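Local coordinates for Peptidase_M23 domain-containing protein (Enterococcus faecalis, PDB 6SMK) that probably cleaves peptide cross-links of bacterial peptidoglycan as the zinc-dependent M23 endopeptidase domain of a prophage-encoded enterococcal protein, at residues 42-52 / 65-76. The protein carries 1 engineered substitution. Residues are numbered along the deposited sequence; the frame is centred on the assembly and turned at random.
Sequences IPAQYPGLVDW and GIKVADNLWAMY
Asp51 and Trp73 meet with carboxylate and indole nearly coplanar, their planes 3° apart. NE1 of Trp73 donates to the syn lone pair of Asp51 OD2 at 2.7 Å, an in-plane bond that favours this turn of the ring, and Lys67 CG lies over one face of the same indole, near its rim. With chi1 at 65°, the Asp51 carboxylate is swung between its own backbone N and carbonyl carbon, which brings it across the neighbouring strand to Trp73. A classic beta bulge sets two residues, Asp51 and Trp52, against Gly65. Met75 SD lies obliquely 5.4 Å from the centroid of the Trp52 five-membered ring, a Met-aromatic contact, and its CE touches Trp52 CD1. Paired bonds between Leu49 and Lys67 hold the strands in antiparallel register, while on the sheet face opposite their side chains Val50 CG2 rests on Ile66 CG1 at 3.7 Å. At the far end, the Tyr76 hydroxyl takes the N-H of Gln45 (N to OH, 2.8 Å) and shares a water with Tyr46 O, linking the turn after strand 41-43 to strand 72-82; Ile42 CG2 touches CD2 of the Tyr76 ring. Strands 48-54 and 63-69 form a hairpin, continued by strand 72-82, which also pairs with strand 109-116, bearing zinc ligand His111.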
loop_
_atom_site.group_PDB
_atom_site.type_symbol
_atom_site.label_atom_id
_atom_site.label_comp_id
_atom_site.label_asym_id
_atom_site.label_seq_id
_atom_site.Cartn_x
_atom_site.Cartn_y
_atom_site.Cartn_z
ATOM N N ILE A 42 5.349 -2.969 8.725
ATOM C CA ILE A 42 4.045 -2.782 8.092
ATOM C C ILE A 42 3.219 -4.042 8.326
ATOM O O ILE A 42 3.501 -5.073 7.696
ATOM C CB ILE A 42 4.174 -2.576 6.577
ATOM C CG1 ILE A 42 5.032 -1.360 6.210
ATOM C CG2 ILE A 42 2.804 -2.554 5.932
ATOM C CD1 ILE A 42 4.259 -0.156 5.919
ATOM N N PRO A 43 2.156 -3.991 9.120
ATOM C CA PRO A 43 1.291 -5.166 9.247
ATOM C C PRO A 43 0.209 -5.169 8.177
ATOM O O PRO A 43 -0.407 -4.145 7.871
ATOM C CB PRO A 43 0.712 -4.999 10.655
ATOM C CG PRO A 43 0.718 -3.519 10.893
ATOM C CD PRO A 43 1.817 -2.935 10.083
ATOM N N ALA A 44 0.017 -6.342 7.569
ATOM C CA ALA A 44 -0.950 -6.492 6.491
ATOM C C ALA A 44 -2.357 -6.216 7.000
ATOM O O ALA A 44 -2.762 -6.722 8.051
ATOM C CB ALA A 44 -0.874 -7.895 5.912
ATOM N N GLN A 45 -3.107 -5.418 6.236
ATOM C CA GLN A 45 -4.448 -5.018 6.642
ATOM C C GLN A 45 -5.481 -6.114 6.412
ATOM O O GLN A 45 -6.418 -6.262 7.207
ATOM C CB GLN A 45 -4.846 -3.762 5.882
ATOM C CG GLN A 45 -3.988 -2.587 6.237
ATOM C CD GLN A 45 -3.893 -2.402 7.719
ATOM O OE1 GLN A 45 -4.876 -2.047 8.378
ATOM N NE2 GLN A 45 -2.717 -2.659 8.265
ATOM N N TYR A 46 -5.337 -6.882 5.340
ATOM C CA TYR A 46 -6.283 -7.934 5.021
ATOM C C TYR A 46 -5.505 -9.187 4.652
ATOM O O TYR A 46 -4.379 -9.095 4.147
ATOM C CB TYR A 46 -7.212 -7.486 3.877
ATOM C CG TYR A 46 -8.052 -6.294 4.285
ATOM C CD1 TYR A 46 -7.594 -4.998 4.108
ATOM C CD2 TYR A 46 -9.282 -6.469 4.890
ATOM C CE1 TYR A 46 -8.353 -3.912 4.515
ATOM C CE2 TYR A 46 -10.048 -5.397 5.286
ATOM C CZ TYR A 46 -9.583 -4.121 5.108
ATOM O OH TYR A 46 -10.360 -3.060 5.526
ATOM N N PRO A 47 -6.058 -10.367 4.917
ATOM C CA PRO A 47 -5.374 -11.603 4.523
ATOM C C PRO A 47 -5.450 -11.815 3.028
ATOM O O PRO A 47 -6.419 -11.428 2.372
ATOM C CB PRO A 47 -6.160 -12.690 5.257
ATOM C CG PRO A 47 -7.522 -12.131 5.327
ATOM C CD PRO A 47 -7.351 -10.644 5.556
ATOM N N GLY A 48 -4.425 -12.463 2.494
ATOM C CA GLY A 48 -4.465 -12.861 1.103
ATOM C C GLY A 48 -3.169 -13.513 0.680
ATOM O O GLY A 48 -2.291 -13.797 1.501
ATOM N N LEU A 49 -3.067 -13.726 -0.628
ATOM C CA LEU A 49 -1.928 -14.368 -1.272
ATOM C C LEU A 49 -0.987 -13.312 -1.832
ATOM O O LEU A 49 -1.423 -12.405 -2.552
ATOM C CB LEU A 49 -2.417 -15.278 -2.394
ATOM C CG LEU A 49 -1.379 -15.827 -3.368
ATOM C CD1 LEU A 49 -0.602 -16.965 -2.726
ATOM C CD2 LEU A 49 -2.051 -16.266 -4.656
ATOM N N VAL A 50 0.294 -13.421 -1.493
ATOM C CA VAL A 50 1.317 -12.553 -2.070
ATOM C C VAL A 50 1.588 -13.036 -3.487
ATOM O O VAL A 50 2.104 -14.137 -3.687
ATOM C CB VAL A 50 2.601 -12.561 -1.238
ATOM C CG1 VAL A 50 3.748 -11.946 -2.048
ATOM C CG2 VAL A 50 2.384 -11.825 0.081
ATOM N N ASP A 51 1.228 -12.218 -4.477
ATOM C CA ASP A 51 1.466 -12.574 -5.869
ATOM C C ASP A 51 2.132 -11.441 -6.637
ATOM O O ASP A 51 2.040 -11.397 -7.868
ATOM C CB ASP A 51 0.170 -12.998 -6.566
ATOM C CG ASP A 51 -0.835 -11.872 -6.685
ATOM O OD1 ASP A 51 -0.666 -10.829 -6.020
ATOM O OD2 ASP A 51 -1.801 -12.039 -7.460
ATOM N N TRP A 52 2.826 -10.545 -5.942
ATOM C CA TRP A 52 3.477 -9.420 -6.604
ATOM C C TRP A 52 4.518 -8.847 -5.658
ATOM O O TRP A 52 4.160 -8.300 -4.611
ATOM C CB TRP A 52 2.457 -8.363 -6.987
ATOM C CG TRP A 52 3.038 -7.179 -7.645
ATOM C CD1 TRP A 52 3.627 -6.101 -7.042
ATOM C CD2 TRP A 52 3.074 -6.925 -9.042
ATOM N NE1 TRP A 52 4.036 -5.194 -7.988
ATOM C CE2 TRP A 52 3.705 -5.678 -9.226
ATOM C CE3 TRP A 52 2.632 -7.630 -10.162
ATOM C CZ2 TRP A 52 3.904 -5.124 -10.484
ATOM C CZ3 TRP A 52 2.825 -7.073 -11.413
ATOM C CH2 TRP A 52 3.456 -5.836 -11.563
ATOM N N GLY A 65 2.247 -6.660 -3.643
ATOM C CA GLY A 65 0.821 -6.796 -3.879
ATOM C C GLY A 65 0.316 -8.083 -3.249
ATOM O O GLY A 65 0.955 -9.132 -3.366
ATOM N N ILE A 66 -0.829 -7.993 -2.574
ATOM C CA ILE A 66 -1.500 -9.151 -1.991
ATOM C C ILE A 66 -2.922 -9.216 -2.532
ATOM O O ILE A 66 -3.684 -8.245 -2.428
ATOM C CB ILE A 66 -1.521 -9.110 -0.457
ATOM C CG1 ILE A 66 -0.107 -9.114 0.090
ATOM C CG2 ILE A 66 -2.264 -10.311 0.114
ATOM C CD1 ILE A 66 0.082 -8.116 1.186
ATOM N N LYS A 67 -3.286 -10.363 -3.090
ATOM C CA LYS A 67 -4.644 -10.547 -3.584
ATOM C C LYS A 67 -5.542 -10.787 -2.374
ATOM O O LYS A 67 -5.408 -11.790 -1.671
ATOM C CB LYS A 67 -4.701 -11.699 -4.591
ATOM C CG LYS A 67 -6.097 -11.941 -5.163
ATOM C CD LYS A 67 -6.348 -13.319 -5.793
ATOM C CE LYS A 67 -7.455 -13.212 -6.844
ATOM N NZ LYS A 67 -8.043 -14.551 -7.139
ATOM N N VAL A 68 -6.429 -9.843 -2.089
ATOM C CA VAL A 68 -7.223 -9.890 -0.867
ATOM C C VAL A 68 -8.671 -10.229 -1.135
ATOM O O VAL A 68 -9.448 -10.363 -0.176
ATOM C CB VAL A 68 -7.154 -8.563 -0.086
ATOM C CG1 VAL A 68 -5.716 -8.251 0.301
ATOM C CG2 VAL A 68 -7.740 -7.445 -0.933
ATOM N N ALA A 69 -9.060 -10.368 -2.396
ATOM C CA ALA A 69 -10.434 -10.624 -2.783
ATOM C C ALA A 69 -10.401 -11.226 -4.180
ATOM O O ALA A 69 -9.337 -11.347 -4.799
ATOM C CB ALA A 69 -11.262 -9.341 -2.724
ATOM N N ASP A 70 -11.579 -11.599 -4.681
ATOM C CA ASP A 70 -11.632 -12.268 -5.977
ATOM C C ASP A 70 -11.053 -11.408 -7.093
ATOM O O ASP A 70 -10.449 -11.940 -8.034
ATOM C CB ASP A 70 -13.067 -12.655 -6.320
ATOM C CG ASP A 70 -13.178 -13.283 -7.684
ATOM O OD1 ASP A 70 -12.288 -14.103 -8.019
ATOM O OD2 ASP A 70 -14.145 -12.954 -8.410
ATOM N N ASN A 71 -11.217 -10.089 -7.007
ATOM C CA ASN A 71 -10.751 -9.166 -8.040
ATOM C C ASN A 71 -10.223 -7.885 -7.400
ATOM O O ASN A 71 -10.610 -6.771 -7.762
ATOM C CB ASN A 71 -11.870 -8.860 -9.032
ATOM C CG ASN A 71 -11.405 -8.021 -10.203
ATOM O OD1 ASN A 71 -10.248 -8.076 -10.592
ATOM N ND2 ASN A 71 -12.314 -7.241 -10.772
ATOM N N LEU A 72 -9.316 -8.034 -6.436
ATOM C CA LEU A 72 -8.820 -6.885 -5.692
ATOM C C LEU A 72 -7.469 -7.218 -5.093
ATOM O O LEU A 72 -7.303 -8.276 -4.471
ATOM C CB LEU A 72 -9.795 -6.486 -4.589
ATOM C CG LEU A 72 -9.760 -5.013 -4.235
ATOM C CD1 LEU A 72 -9.914 -4.195 -5.493
ATOM C CD2 LEU A 72 -10.879 -4.719 -3.273
ATOM N N TRP A 73 -6.514 -6.313 -5.286
ATOM C CA TRP A 73 -5.151 -6.463 -4.797
ATOM C C TRP A 73 -4.810 -5.255 -3.944
ATOM O O TRP A 73 -5.044 -4.115 -4.359
ATOM C CB TRP A 73 -4.156 -6.584 -5.952
ATOM C CG TRP A 73 -4.176 -7.922 -6.613
ATOM C CD1 TRP A 73 -3.240 -8.910 -6.495
ATOM C CD2 TRP A 73 -5.179 -8.425 -7.503
ATOM N NE1 TRP A 73 -3.602 -9.999 -7.255
ATOM C CE2 TRP A 73 -4.791 -9.725 -7.878
ATOM C CE3 TRP A 73 -6.372 -7.903 -8.017
ATOM C CZ2 TRP A 73 -5.557 -10.509 -8.731
ATOM C CZ3 TRP A 73 -7.130 -8.687 -8.864
ATOM C CH2 TRP A 73 -6.717 -9.971 -9.218
ATOM N N ALA A 74 -4.271 -5.506 -2.754
ATOM C CA ALA A 74 -3.771 -4.454 -1.881
ATOM C C ALA A 74 -2.265 -4.322 -2.074
ATOM O O ALA A 74 -1.534 -5.313 -1.983
ATOM C CB ALA A 74 -4.101 -4.752 -0.416
ATOM N N MET A 75 -1.807 -3.105 -2.348
ATOM C CA MET A 75 -0.397 -2.819 -2.577
ATOM C C MET A 75 0.158 -2.006 -1.414
ATOM O O MET A 75 -0.466 -1.032 -0.981
ATOM C CB MET A 75 -0.208 -2.059 -3.885
ATOM C CG MET A 75 -1.142 -2.487 -5.005
ATOM S SD MET A 75 -0.782 -4.162 -5.560
ATOM C CE MET A 75 0.945 -4.034 -6.032
ATOM N N TYR A 76 1.323 -2.404 -0.911
ATOM C CA TYR A 76 2.002 -1.699 0.169
ATOM C C TYR A 76 3.365 -1.263 -0.348
ATOM O O TYR A 76 4.213 -2.114 -0.639
ATOM C CB TYR A 76 2.173 -2.588 1.403
ATOM C CG TYR A 76 0.921 -3.234 1.953
ATOM C CD1 TYR A 76 0.300 -4.286 1.288
ATOM C CD2 TYR A 76 0.383 -2.817 3.157
ATOM C CE1 TYR A 76 -0.834 -4.879 1.804
ATOM C CE2 TYR A 76 -0.741 -3.399 3.672
ATOM C CZ TYR A 76 -1.343 -4.429 3.002
ATOM O OH TYR A 76 -2.468 -5.003 3.539
HETATM O O HOH W 1 -3.405 -7.414 2.531
#